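Local structure of MHC class I protein (Ginglymostoma cirratum, 6LUP) at residues A[18-23]-A[71-76]; A[27-32]-A[232-237]; A[46-51]-A[174-179]; A[78-83]-A[113-118]; A[121-124]-A[129-132]. The protein probably displays peptides, held in the groove of its alpha-1 and alpha-2 domains, for inspection by T cells, as its MHC class I relatives do. One frame throughout, in Å; residues are numbered along the deposited sequence.

Contact 1 (A[18-23]-A[71-76]); sequences IPEFVA and WGKANI
Glu20 sets its CG opposite its own carbonyl carbon (chi1 -63°) and runs on extended to its carboxylate, while Lys73 places CG opposite its backbone N (chi1 -168°) and bends further out, and these two shapes bring the charged ends together between loop and helix. Lys73 NZ donates to Glu20 OE2 over 3.3 Å, a hydrogen bond that is also a salt bridge. The ammonium comes from the syn side of OE2 and lies 16° out of the carboxylate plane. Because of its bend, the lysine meets the oxygen with its flank as well as its end: Lys73 CD is 3.2 Å from Glu20 OE2. Long side chains suit both places, since the backbones stay well apart, with Glu20 CA and Lys73 CA separated by 7.8 Å. Glu20 stands in the loop just before strand 21-27 of the groove floor, and Lys73 on an exposed side of helix 55-82, the alpha-1 wall of the peptide groove. Beneath this bridge the floor meets the helix through Phe21, which stacks with Trp11 and packs on Leu65 and Trp68. On the same helix Trp71 gives its NE1 hydrogen to the backbone of the bound peptide. With one oxygen gripped by one ammonium at the protein surface, the bridge is probably a modest electrostatic tie between loop and helix, added to the apolar packing below it.

Contact 2 (A[27-32]-A[232-237]); sequences VDDQQF and GSYQIH
Asp29, which presents its carbonyl to Tyr234, is the third residue of a type II' turn from Val27 to Gln30. The turn is closed by Gln30 N to Val27 O at 2.9 Å and Val27 N to Gln30 O at 3.0 Å, and it faces Gly232 and the start of strand 234-241. Asp28, at the second position, has a positive phi (53°), and its carboxylate is held by His3 and the backbone N of Ser4. Tyr234 sends its ring across the gap, its CG opposite the carbonyl carbon (chi1 -57°), and its OH donates a weak hydrogen bond of 3.3 Å to Asp29 O. The same hydroxyl lies 3.8 Å from Asp29 CB, the apolar part of that residue. A tyrosine suits the place because its ring can pack within its own domain while the hydroxyl reaches the next. Asp29 O has a second donor, a water at 2.9 Å, which gives its other hydrogen to Gly232 O at 2.6 Å and so bridges the two backbones. The carboxylate of Asp29 is engaged elsewhere, OD2 accepting from the backbone N of His205. Gln31 and His237 both hydrogen-bond to side chains of the other protein chain, probably beta-2-microglobulin, which touches both domains here. The contact thus joins the hairpin of strands 21-27 and 30-36, at the end of the groove floor, to the immunoglobulin C1-set domain, where Tyr234 rests on Phe202 of strand 194-202 and Val226 of strand 222-228.

Contact 3 (A[46-51]-A[174-179]); sequences QRWVKE and NVELRP
The short helix 47-52, which precedes the long alpha-1 helix, meets through Trp48 the connection that leads from the last helix of the groove toward the immunoglobulin domain. Trp48 does the touching for its helix, with CB and with CD1 and CZ2 of the indole. Its CG sits between the backbone N and the carbonyl carbon (chi1 66°), which turns the ring toward segment 174-179. There Trp48 CD1 lies 3.6 Å from Glu176 CB. The bend of the glutamate at chi2 carries its carboxylate obliquely across to the tryptophan CB, with Glu176 OE2 3.8 Å from Trp48 CB and the ring and carboxylate planes 36° apart. Leu177 adds an apolar touch, its CD1 4.2 Å from Trp48 CZ2. A broad indole suits the place because it can meet both the aliphatic stem of Glu176 and the methyl of Leu177. Val49 CB of the same helix stands 3.7 Å above the ring plane, near the rim. In the MHC class I fold the two long helices flank the peptide groove, and this packing lies at one end of that platform. Segment 174-179 has left helix 148-172 and makes a type I turn from Val175 to Arg178, Arg178 N bonded to Val175 O at 3.2 Å. Leu177 also packs on Gln30 and Tyr203. On the surface of the short helix Arg47 NH2 and Glu51 OE1 form a salt bridge of 3.1 Å. Glu176 OE1 stays 5.1 Å from Arg47 NH1 and 5.3 Å from the like-charged Glu51 OE2, two charges that would probably oppose each other in effect.

Contact 4 (A[78-83]-A[113-118]); sequences ILSKRT and HAWDST
Trp115 lies broadside to Leu79, its indole receiving the last turns of helix 55-82 where that wall of the class I peptide groove meets the floor strand 108-115. Leu79 CB sits 3.9 Å from the centroid of the six-membered ring of Trp115 and 10° from its normal, a CH-pi contact over the face. The two side chains run past each other in opposite directions, so the leucine tip reaches the base of the indole, Leu79 CD1 to Trp115 CB 3.6 Å. Over the other face Asp116 CG is centred, 3.9 Å above the plane, its oxygens held by His90 and the backbone N of Thr91. A wide, flat ring suits a place filled from both sides. Ser80 OG, bonded to Ile76 O, touches Trp115 CH2 at 3.6 Å on the benzene ring, while Thr83 CG2 lies 4.1 Å from Trp115 NE1 on the five-membered ring. Leu79 also packs on an apolar side chain of the bound peptide. Where the helix ends, Leu79 O accepts twice, from opposite faces of its plane: from Thr83 N at 3.0 Å and from Thr83 OG1 at 2.6 Å, the hydroxyl tilted 23° from the carbonyl plane.

Contact 5 (A[121-124]-A[129-132]); sequences ISLD and VWVT
Ser122 and Val131 form one antiparallel hydrogen-bonded pair of this hairpin and Asp124 and Val129 the other, with Leu123 and Trp130 between them as a non-hydrogen-bonded pair; the strand directions differ by 144°, a marked twist. Val131 N meets Ser122 O at 2.7 Å in a nearly straight bond (173° at the hydrogen), and Ser122 N returns to Val131 O at 3.0 Å. In the second pair Asp124 N reaches Val129 O at 2.8 Å, and the reverse bond, Val129 N to Asp124 O, is longer at 3.2 Å. Leu123 and Trp130 project from the same face of the sheet. There Leu123 CB lies 3.7 Å from the centroid of the six-membered ring of Trp130, 16° off its normal, a CH-pi contact over the face. Ile121 crosses the tryptophan at about a right angle, its CD1 4.1 Å from Trp130 CB. On the other face Ser122 OG touches Val131 CG2 at 3.3 Å, a small residue beside a branched one. Strand 129-131 is the last of the eight strands in the groove floor. Trp130 turns its ring toward the helices, where NE1 bonds to Asn151 OD1 and Trp144 meets the ring edge-to-face. The strand's outer backbone is served by helix 135-146: Asp145 OD1 accepts from Trp130 N and Lys141 NZ donates to Trp130 O. The outward N and O of Trp130 are thereby met by charged side chains, while the indole ties the sheet margin to the alpha-2 helices through both ring packing and its NE1 bond.

Overall arrangement
Contacts 1, 4 and 5 gather at one end of the peptide platform and share its eight-stranded sheet, which contact 2 also reaches. Contacts 1 and 4 both use helix 55-82, centres about 12 Å apart, and touch where Trp71 packs on His113; each reaches the bound peptide, contact 1 through Trp71 and Asn75 and contact 4 through Leu79. Contact 5 follows one strand on, its centre about 15 Å from that of contact 4, joined by a probable hydrogen bond from His113 N to Ile121 O. Contacts 2 and 3, centres about 13 Å apart, lie toward the immunoglobulin domain and meet where Gln31 O packs on Gln46 CG. About 37 Å separates the centres of contacts 3 and 4.

Contact 1 (A[18-23]-A[71-76])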
# COMPACT_ATOMS: atom_id res chain seq x y z
N ILE A 18 1.01 -14.41 9.51
CA ILE A 18 1.24 -13.00 9.79
C ILE A 18 1.57 -12.76 11.26
O ILE A 18 0.94 -13.37 12.14
CB ILE A 18 0.04 -12.15 9.28
CG1 ILE A 18 0.10 -12.02 7.74
CG2 ILE A 18 -0.05 -10.78 9.94
CD1 ILE A 18 1.40 -11.45 7.18
N PRO A 19 2.58 -11.91 11.54
CA PRO A 19 2.87 -11.45 12.90
C PRO A 19 1.64 -10.79 13.52
O PRO A 19 0.89 -10.12 12.82
CB PRO A 19 3.98 -10.42 12.70
CG PRO A 19 4.65 -10.83 11.44
CD PRO A 19 3.56 -11.38 10.57
N GLU A 20 1.45 -10.98 14.82
CA GLU A 20 0.27 -10.48 15.53
C GLU A 20 0.09 -8.96 15.46
O GLU A 20 -1.03 -8.44 15.61
CB GLU A 20 0.29 -10.93 16.99
CG GLU A 20 0.22 -12.44 17.18
CD GLU A 20 0.17 -12.83 18.64
OE1 GLU A 20 1.08 -13.57 19.09
OE2 GLU A 20 -0.76 -12.40 19.35
N PHE A 21 1.20 -8.25 15.26
CA PHE A 21 1.21 -6.81 15.09
C PHE A 21 2.24 -6.43 14.03
O PHE A 21 3.38 -6.88 14.07
CB PHE A 21 1.53 -6.12 16.41
CG PHE A 21 1.54 -4.61 16.33
CD1 PHE A 21 0.54 -3.92 15.64
CD2 PHE A 21 2.55 -3.88 16.96
CE1 PHE A 21 0.55 -2.54 15.57
CE2 PHE A 21 2.56 -2.50 16.90
CZ PHE A 21 1.56 -1.83 16.20
N VAL A 22 1.80 -5.61 13.08
CA VAL A 22 2.69 -5.04 12.08
C VAL A 22 2.27 -3.60 11.78
O VAL A 22 1.10 -3.32 11.49
CB VAL A 22 2.76 -5.90 10.79
CG1 VAL A 22 1.38 -6.33 10.34
CG2 VAL A 22 3.49 -5.16 9.68
N ALA A 23 3.24 -2.70 11.88
CA ALA A 23 3.03 -1.30 11.55
C ALA A 23 4.02 -0.85 10.50
O ALA A 23 5.16 -1.31 10.45
CB ALA A 23 3.16 -0.44 12.80
N TRP A 71 -1.71 -3.08 23.20
CA TRP A 71 -2.96 -2.32 23.13
C TRP A 71 -3.96 -2.95 22.15
O TRP A 71 -5.08 -3.30 22.54
CB TRP A 71 -2.67 -0.87 22.74
CG TRP A 71 -3.90 0.01 22.64
CD1 TRP A 71 -4.60 0.56 23.67
CD2 TRP A 71 -4.54 0.45 21.44
NE1 TRP A 71 -5.65 1.32 23.19
CE2 TRP A 71 -5.63 1.26 21.82
CE3 TRP A 71 -4.31 0.23 20.07
CZ2 TRP A 71 -6.49 1.86 20.89
CZ3 TRP A 71 -5.16 0.83 19.15
CH2 TRP A 71 -6.24 1.63 19.56
N GLY A 72 -3.54 -3.11 20.91
CA GLY A 72 -4.39 -3.67 19.87
C GLY A 72 -4.81 -5.11 20.11
O GLY A 72 -5.93 -5.49 19.77
N LYS A 73 -3.92 -5.91 20.69
CA LYS A 73 -4.28 -7.28 21.06
C LYS A 73 -5.39 -7.26 22.11
O LYS A 73 -6.38 -7.97 21.97
CB LYS A 73 -3.07 -8.08 21.54
CG LYS A 73 -3.37 -9.58 21.64
CD LYS A 73 -2.13 -10.45 21.50
CE LYS A 73 -1.65 -11.01 22.83
NZ LYS A 73 -0.77 -12.19 22.62
N ALA A 74 -5.22 -6.44 23.15
CA ALA A 74 -6.26 -6.27 24.17
C ALA A 74 -7.58 -5.87 23.51
O ALA A 74 -8.65 -6.36 23.88
CB ALA A 74 -5.84 -5.23 25.19
N ASN A 75 -7.49 -4.99 22.51
CA ASN A 75 -8.65 -4.53 21.76
C ASN A 75 -9.45 -5.67 21.14
O ASN A 75 -10.67 -5.70 21.25
CB ASN A 75 -8.25 -3.51 20.69
CG ASN A 75 -7.94 -2.13 21.27
OD1 ASN A 75 -7.74 -1.18 20.52
ND2 ASN A 75 -7.92 -2.03 22.59
N ILE A 76 -8.76 -6.63 20.50
CA ILE A 76 -9.46 -7.72 19.81
C ILE A 76 -10.32 -8.54 20.77
O ILE A 76 -11.41 -8.97 20.41
CB ILE A 76 -8.54 -8.62 18.94
CG1 ILE A 76 -7.67 -9.54 19.80
CG2 ILE A 76 -7.71 -7.78 17.97
CD1 ILE A 76 -7.07 -10.72 19.06

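Contact 2 (A[27-32]-A[232-237])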
# COMPACT_ATOMS: atom_id res chain seq x y z
N VAL A 27 6.28 8.24 4.09
CA VAL A 27 6.35 9.62 3.64
C VAL A 27 5.84 9.60 2.20
O VAL A 27 6.42 8.92 1.34
CB VAL A 27 7.77 10.19 3.70
CG1 VAL A 27 7.79 11.60 3.13
CG2 VAL A 27 8.30 10.17 5.13
N ASP A 28 4.76 10.32 1.93
CA ASP A 28 4.08 10.25 0.63
C ASP A 28 3.78 8.79 0.31
O ASP A 28 3.15 8.10 1.12
CB ASP A 28 4.92 10.92 -0.47
CG ASP A 28 5.10 12.42 -0.25
OD1 ASP A 28 4.12 13.09 0.14
OD2 ASP A 28 6.23 12.93 -0.47
N ASP A 29 4.24 8.30 -0.84
CA ASP A 29 4.01 6.91 -1.24
C ASP A 29 5.15 5.97 -0.86
O ASP A 29 5.10 4.78 -1.18
CB ASP A 29 3.78 6.82 -2.74
CG ASP A 29 2.36 7.12 -3.14
OD1 ASP A 29 1.52 7.44 -2.27
OD2 ASP A 29 2.08 7.03 -4.35
N GLN A 30 6.17 6.49 -0.19
CA GLN A 30 7.36 5.69 0.09
C GLN A 30 7.37 5.19 1.54
O GLN A 30 7.34 5.98 2.48
CB GLN A 30 8.62 6.51 -0.22
CG GLN A 30 9.92 5.89 0.25
CD GLN A 30 11.12 6.72 -0.16
OE1 GLN A 30 11.39 6.91 -1.35
NE2 GLN A 30 11.86 7.22 0.82
N GLN A 31 7.42 3.86 1.70
CA GLN A 31 7.56 3.28 3.02
C GLN A 31 8.96 3.53 3.55
O GLN A 31 9.94 3.31 2.83
CB GLN A 31 7.27 1.78 3.01
CG GLN A 31 6.93 1.23 4.38
CD GLN A 31 7.14 -0.26 4.51
OE1 GLN A 31 6.85 -1.02 3.60
NE2 GLN A 31 7.65 -0.69 5.67
N PHE A 32 9.07 3.98 4.79
CA PHE A 32 10.38 4.32 5.35
C PHE A 32 10.71 3.61 6.66
O PHE A 32 11.88 3.45 7.00
CB PHE A 32 10.58 5.84 5.44
CG PHE A 32 9.85 6.50 6.58
CD1 PHE A 32 8.47 6.64 6.56
CD2 PHE A 32 10.56 7.01 7.67
CE1 PHE A 32 7.80 7.25 7.62
CE2 PHE A 32 9.90 7.63 8.72
CZ PHE A 32 8.52 7.75 8.70
N GLY A 232 9.88 0.06 -4.87
CA GLY A 232 9.16 1.27 -4.48
C GLY A 232 8.49 2.00 -5.63
O GLY A 232 7.74 2.95 -5.41
N SER A 233 8.76 1.58 -6.86
CA SER A 233 8.12 2.18 -8.03
C SER A 233 6.84 1.43 -8.41
O SER A 233 6.52 0.40 -7.82
CB SER A 233 9.09 2.26 -9.21
OG SER A 233 9.32 0.98 -9.77
N TYR A 234 6.11 1.96 -9.39
CA TYR A 234 4.83 1.39 -9.81
C TYR A 234 4.77 1.16 -11.32
O TYR A 234 5.60 1.68 -12.06
CB TYR A 234 3.67 2.28 -9.34
CG TYR A 234 3.66 2.51 -7.85
CD1 TYR A 234 4.44 3.52 -7.28
CD2 TYR A 234 2.91 1.70 -7.00
CE1 TYR A 234 4.46 3.73 -5.91
CE2 TYR A 234 2.92 1.90 -5.63
CZ TYR A 234 3.69 2.91 -5.09
OH TYR A 234 3.71 3.12 -3.73
N GLN A 235 3.79 0.38 -11.75
CA GLN A 235 3.57 0.10 -13.17
C GLN A 235 2.08 0.02 -13.50
O GLN A 235 1.24 -0.19 -12.61
CB GLN A 235 4.29 -1.19 -13.60
CG GLN A 235 3.74 -2.46 -12.97
CD GLN A 235 4.22 -3.72 -13.67
OE1 GLN A 235 5.38 -4.11 -13.56
NE2 GLN A 235 3.32 -4.37 -14.39
N ILE A 236 1.76 0.20 -14.78
CA ILE A 236 0.39 0.08 -15.27
C ILE A 236 0.38 -0.31 -16.74
O ILE A 236 1.23 0.13 -17.52
CB ILE A 236 -0.43 1.37 -15.02
CG1 ILE A 236 -1.90 1.17 -15.44
CG2 ILE A 236 0.21 2.58 -15.70
CD1 ILE A 236 -2.85 2.24 -14.95
N HIS A 237 -0.58 -1.17 -17.10
CA HIS A 237 -0.79 -1.57 -18.48
C HIS A 237 -2.18 -1.13 -18.91
O HIS A 237 -3.17 -1.51 -18.28
CB HIS A 237 -0.68 -3.09 -18.62
CG HIS A 237 0.69 -3.64 -18.37
ND1 HIS A 237 1.41 -4.33 -19.32
CD2 HIS A 237 1.48 -3.59 -17.26
CE1 HIS A 237 2.57 -4.70 -18.81
NE2 HIS A 237 2.64 -4.26 -17.57
O HOH W 1 7.17 3.72 -2.99

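Contact 3 (A[46-51]-A[174-179])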
# COMPACT_ATOMS: atom_id res chain seq x y z
N GLN A 46 14.24 2.55 4.53
CA GLN A 46 14.89 3.48 3.63
C GLN A 46 16.25 3.87 4.18
O GLN A 46 16.46 3.97 5.39
CB GLN A 46 14.06 4.75 3.44
CG GLN A 46 12.84 4.57 2.56
CD GLN A 46 13.19 4.18 1.13
OE1 GLN A 46 14.18 4.64 0.57
NE2 GLN A 46 12.35 3.34 0.54
N ARG A 47 17.17 4.10 3.25
CA ARG A 47 18.52 4.43 3.61
C ARG A 47 18.64 5.85 4.16
O ARG A 47 19.35 6.08 5.13
CB ARG A 47 19.43 4.24 2.41
CG ARG A 47 20.89 4.51 2.71
CD ARG A 47 21.78 3.82 1.72
NE ARG A 47 22.96 4.63 1.47
CZ ARG A 47 23.06 5.55 0.51
NH1 ARG A 47 22.04 5.76 -0.32
NH2 ARG A 47 24.18 6.24 0.37
N TRP A 48 17.93 6.79 3.54
CA TRP A 48 18.00 8.19 3.97
C TRP A 48 17.63 8.36 5.45
O TRP A 48 18.31 9.11 6.17
CB TRP A 48 17.17 9.11 3.07
CG TRP A 48 15.68 8.89 3.09
CD1 TRP A 48 14.95 8.18 2.19
CD2 TRP A 48 14.74 9.40 4.05
NE1 TRP A 48 13.63 8.20 2.52
CE2 TRP A 48 13.47 8.95 3.66
CE3 TRP A 48 14.86 10.20 5.19
CZ2 TRP A 48 12.31 9.25 4.38
CZ3 TRP A 48 13.71 10.50 5.91
CH2 TRP A 48 12.45 10.03 5.50
N VAL A 49 16.60 7.65 5.90
CA VAL A 49 16.19 7.72 7.30
C VAL A 49 17.18 6.97 8.20
O VAL A 49 17.40 7.36 9.35
CB VAL A 49 14.73 7.24 7.51
CG1 VAL A 49 14.60 5.73 7.36
CG2 VAL A 49 14.20 7.68 8.87
N LYS A 50 17.79 5.91 7.66
CA LYS A 50 18.80 5.16 8.40
C LYS A 50 20.02 6.03 8.67
O LYS A 50 20.56 6.02 9.78
CB LYS A 50 19.20 3.90 7.64
CG LYS A 50 20.07 2.93 8.43
CD LYS A 50 21.04 2.20 7.51
CE LYS A 50 20.43 0.96 6.87
NZ LYS A 50 20.83 -0.29 7.58
N GLU A 51 20.44 6.79 7.66
CA GLU A 51 21.59 7.68 7.75
C GLU A 51 21.35 8.88 8.65
O GLU A 51 22.25 9.32 9.36
CB GLU A 51 21.96 8.20 6.36
CG GLU A 51 22.74 7.21 5.49
CD GLU A 51 22.79 7.63 4.03
OE1 GLU A 51 23.65 7.09 3.28
OE2 GLU A 51 21.98 8.48 3.61
N ASN A 174 15.15 14.24 0.75
CA ASN A 174 14.89 15.10 -0.41
C ASN A 174 14.99 14.42 -1.78
O ASN A 174 13.99 14.34 -2.50
CB ASN A 174 15.80 16.33 -0.34
CG ASN A 174 15.55 17.31 -1.48
OD1 ASN A 174 16.49 17.92 -1.98
ND2 ASN A 174 14.29 17.46 -1.88
N VAL A 175 16.18 13.95 -2.14
CA VAL A 175 16.38 13.38 -3.47
C VAL A 175 15.66 12.04 -3.60
O VAL A 175 15.06 11.74 -4.64
CB VAL A 175 17.87 13.28 -3.88
CG1 VAL A 175 18.65 12.34 -2.97
CG2 VAL A 175 18.01 12.84 -5.32
N GLU A 176 15.70 11.26 -2.53
CA GLU A 176 15.06 9.95 -2.48
C GLU A 176 13.54 10.05 -2.61
O GLU A 176 12.89 9.11 -3.04
CB GLU A 176 15.43 9.22 -1.19
CG GLU A 176 16.91 8.86 -1.05
CD GLU A 176 17.78 10.02 -0.58
OE1 GLU A 176 19.02 9.87 -0.61
OE2 GLU A 176 17.24 11.08 -0.18
N LEU A 177 12.99 11.21 -2.25
CA LEU A 177 11.54 11.42 -2.28
C LEU A 177 11.04 12.14 -3.52
O LEU A 177 9.84 12.43 -3.63
CB LEU A 177 11.08 12.13 -1.01
CG LEU A 177 11.15 11.28 0.27
CD1 LEU A 177 11.23 12.17 1.50
CD2 LEU A 177 9.97 10.31 0.34
N ARG A 178 11.94 12.42 -4.46
CA ARG A 178 11.56 13.09 -5.70
C ARG A 178 10.72 12.16 -6.58
O ARG A 178 10.92 10.94 -6.56
CB ARG A 178 12.80 13.57 -6.46
CG ARG A 178 13.50 14.74 -5.80
CD ARG A 178 14.17 15.64 -6.83
NE ARG A 178 15.60 15.37 -6.99
CZ ARG A 178 16.57 16.15 -6.52
NH1 ARG A 178 16.29 17.27 -5.86
NH2 ARG A 178 17.84 15.82 -6.73
N PRO A 179 9.77 12.72 -7.35
CA PRO A 179 9.09 11.88 -8.32
C PRO A 179 10.06 11.36 -9.38
O PRO A 179 10.99 12.08 -9.76
CB PRO A 179 8.06 12.82 -8.95
CG PRO A 179 8.58 14.20 -8.69
CD PRO A 179 9.27 14.11 -7.37

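Contact 4 (A[78-83]-A[113-118])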
# COMPACT_ATOMS: atom_id res chain seq x y z
N ILE A 78 -11.49 -7.28 23.72
CA ILE A 78 -12.52 -6.35 24.20
C ILE A 78 -13.70 -6.28 23.23
O ILE A 78 -14.86 -6.38 23.64
CB ILE A 78 -11.95 -4.93 24.46
CG1 ILE A 78 -10.97 -4.96 25.65
CG2 ILE A 78 -13.06 -3.93 24.74
CD1 ILE A 78 -10.09 -3.74 25.77
N LEU A 79 -13.40 -6.14 21.94
CA LEU A 79 -14.44 -5.97 20.92
C LEU A 79 -15.18 -7.27 20.59
O LEU A 79 -16.34 -7.23 20.18
CB LEU A 79 -13.87 -5.32 19.66
CG LEU A 79 -13.45 -3.85 19.80
CD1 LEU A 79 -12.86 -3.34 18.49
CD2 LEU A 79 -14.59 -2.96 20.25
N SER A 80 -14.51 -8.40 20.77
CA SER A 80 -15.15 -9.71 20.62
C SER A 80 -16.25 -9.87 21.66
O SER A 80 -17.35 -10.34 21.34
CB SER A 80 -14.13 -10.84 20.75
OG SER A 80 -13.23 -10.84 19.66
N LYS A 81 -15.95 -9.47 22.89
CA LYS A 81 -16.91 -9.50 23.99
C LYS A 81 -18.09 -8.56 23.71
O LYS A 81 -19.24 -8.90 23.97
CB LYS A 81 -16.23 -9.13 25.31
CG LYS A 81 -17.08 -9.39 26.54
CD LYS A 81 -16.31 -9.13 27.83
CE LYS A 81 -17.20 -9.35 29.05
NZ LYS A 81 -16.50 -8.97 30.31
N ARG A 82 -17.78 -7.39 23.16
CA ARG A 82 -18.79 -6.37 22.86
C ARG A 82 -19.74 -6.80 21.74
O ARG A 82 -20.92 -6.44 21.74
CB ARG A 82 -18.14 -5.05 22.49
CG ARG A 82 -17.53 -4.29 23.66
CD ARG A 82 -17.22 -2.87 23.26
NE ARG A 82 -16.37 -2.20 24.23
CZ ARG A 82 -15.72 -1.05 24.01
NH1 ARG A 82 -15.83 -0.44 22.83
NH2 ARG A 82 -14.97 -0.52 24.96
N THR A 83 -19.22 -7.55 20.78
CA THR A 83 -20.00 -8.00 19.63
C THR A 83 -20.45 -9.46 19.80
O THR A 83 -20.96 -10.07 18.86
CB THR A 83 -19.21 -7.85 18.31
OG1 THR A 83 -17.90 -8.40 18.47
CG2 THR A 83 -19.09 -6.38 17.93
N HIS A 113 -9.84 4.29 13.26
CA HIS A 113 -9.71 2.94 13.80
C HIS A 113 -10.73 2.02 13.14
O HIS A 113 -11.85 2.44 12.82
CB HIS A 113 -9.93 2.94 15.31
CG HIS A 113 -9.02 3.85 16.06
ND1 HIS A 113 -8.19 3.41 17.07
CD2 HIS A 113 -8.82 5.19 15.98
CE1 HIS A 113 -7.51 4.43 17.57
NE2 HIS A 113 -7.88 5.52 16.92
N ALA A 114 -10.35 0.76 12.95
CA ALA A 114 -11.25 -0.24 12.38
C ALA A 114 -11.16 -1.58 13.08
O ALA A 114 -10.08 -2.03 13.48
CB ALA A 114 -10.99 -0.42 10.90
N TRP A 115 -12.33 -2.19 13.23
CA TRP A 115 -12.47 -3.53 13.78
C TRP A 115 -12.96 -4.44 12.66
O TRP A 115 -13.95 -4.14 11.99
CB TRP A 115 -13.45 -3.49 14.95
CG TRP A 115 -14.11 -4.78 15.29
CD1 TRP A 115 -15.43 -5.09 15.15
CD2 TRP A 115 -13.49 -5.95 15.85
NE1 TRP A 115 -15.67 -6.37 15.58
CE2 TRP A 115 -14.50 -6.92 16.01
CE3 TRP A 115 -12.17 -6.27 16.23
CZ2 TRP A 115 -14.24 -8.19 16.53
CZ3 TRP A 115 -11.92 -7.54 16.74
CH2 TRP A 115 -12.95 -8.48 16.89
N ASP A 116 -12.25 -5.55 12.45
CA ASP A 116 -12.52 -6.47 11.34
C ASP A 116 -12.76 -5.74 10.02
O ASP A 116 -13.75 -5.99 9.33
CB ASP A 116 -13.69 -7.41 11.68
CG ASP A 116 -13.28 -8.56 12.59
OD1 ASP A 116 -12.07 -8.74 12.85
OD2 ASP A 116 -14.17 -9.31 13.04
N SER A 117 -11.86 -4.82 9.70
CA SER A 117 -11.88 -4.06 8.45
C SER A 117 -13.15 -3.23 8.19
O SER A 117 -13.47 -2.91 7.04
CB SER A 117 -11.55 -4.96 7.25
OG SER A 117 -10.23 -5.48 7.35
N THR A 118 -13.87 -2.88 9.26
CA THR A 118 -15.01 -1.96 9.18
C THR A 118 -14.82 -0.79 10.14
O THR A 118 -14.25 -0.95 11.22
CB THR A 118 -16.35 -2.66 9.48
OG1 THR A 118 -16.32 -3.23 10.79
CG2 THR A 118 -16.66 -3.75 8.46

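Contact 5 (A[121-124]-A[129-132])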
# COMPACT_ATOMS: atom_id res chain seq x y z
N ILE A 121 -14.10 3.71 14.93
CA ILE A 121 -14.11 5.03 15.55
C ILE A 121 -13.08 5.92 14.86
O ILE A 121 -12.06 5.44 14.37
CB ILE A 121 -13.88 4.93 17.08
CG1 ILE A 121 -14.41 6.17 17.80
CG2 ILE A 121 -12.42 4.64 17.41
CD1 ILE A 121 -14.50 6.03 19.31
N SER A 122 -13.36 7.22 14.80
CA SER A 122 -12.43 8.19 14.23
C SER A 122 -12.65 9.58 14.82
O SER A 122 -13.71 9.85 15.39
CB SER A 122 -12.54 8.22 12.70
OG SER A 122 -13.85 8.52 12.27
N LEU A 123 -11.64 10.45 14.70
CA LEU A 123 -11.73 11.78 15.29
C LEU A 123 -12.11 12.87 14.30
O LEU A 123 -11.48 13.03 13.26
CB LEU A 123 -10.41 12.15 15.98
CG LEU A 123 -10.20 13.61 16.42
CD1 LEU A 123 -11.05 13.96 17.63
CD2 LEU A 123 -8.73 13.90 16.69
N ASP A 124 -13.15 13.62 14.64
CA ASP A 124 -13.43 14.89 13.99
C ASP A 124 -12.54 15.94 14.65
O ASP A 124 -12.77 16.33 15.79
CB ASP A 124 -14.91 15.27 14.12
CG ASP A 124 -15.27 16.53 13.35
OD1 ASP A 124 -14.43 17.45 13.23
OD2 ASP A 124 -16.42 16.61 12.86
N VAL A 129 -14.38 15.90 18.51
CA VAL A 129 -15.25 14.86 19.03
C VAL A 129 -15.00 13.57 18.24
O VAL A 129 -14.64 13.61 17.06
CB VAL A 129 -16.75 15.30 18.99
CG1 VAL A 129 -17.30 15.28 17.56
CG2 VAL A 129 -17.61 14.46 19.91
N TRP A 130 -15.16 12.43 18.90
CA TRP A 130 -14.99 11.13 18.25
C TRP A 130 -16.31 10.66 17.64
O TRP A 130 -17.37 10.79 18.26
CB TRP A 130 -14.46 10.09 19.23
CG TRP A 130 -13.08 10.40 19.73
CD1 TRP A 130 -12.76 11.15 20.82
CD2 TRP A 130 -11.84 9.99 19.14
NE1 TRP A 130 -11.39 11.22 20.96
CE2 TRP A 130 -10.80 10.52 19.94
CE3 TRP A 130 -11.50 9.22 18.01
CZ2 TRP A 130 -9.45 10.30 19.65
CZ3 TRP A 130 -10.16 9.01 17.73
CH2 TRP A 130 -9.15 9.55 18.54
N VAL A 131 -16.23 10.11 16.44
CA VAL A 131 -17.42 9.60 15.75
C VAL A 131 -17.35 8.08 15.56
O VAL A 131 -16.28 7.52 15.30
CB VAL A 131 -17.69 10.33 14.41
CG1 VAL A 131 -17.74 11.84 14.62
CG2 VAL A 131 -16.65 9.99 13.36
N THR A 132 -18.49 7.42 15.73
CA THR A 132 -18.60 5.97 15.57
C THR A 132 -19.92 5.60 14.90
O THR A 132 -20.99 6.00 15.37
CB THR A 132 -18.43 5.23 16.91
OG1 THR A 132 -18.68 3.83 16.73
CG2 THR A 132 -19.39 5.77 17.98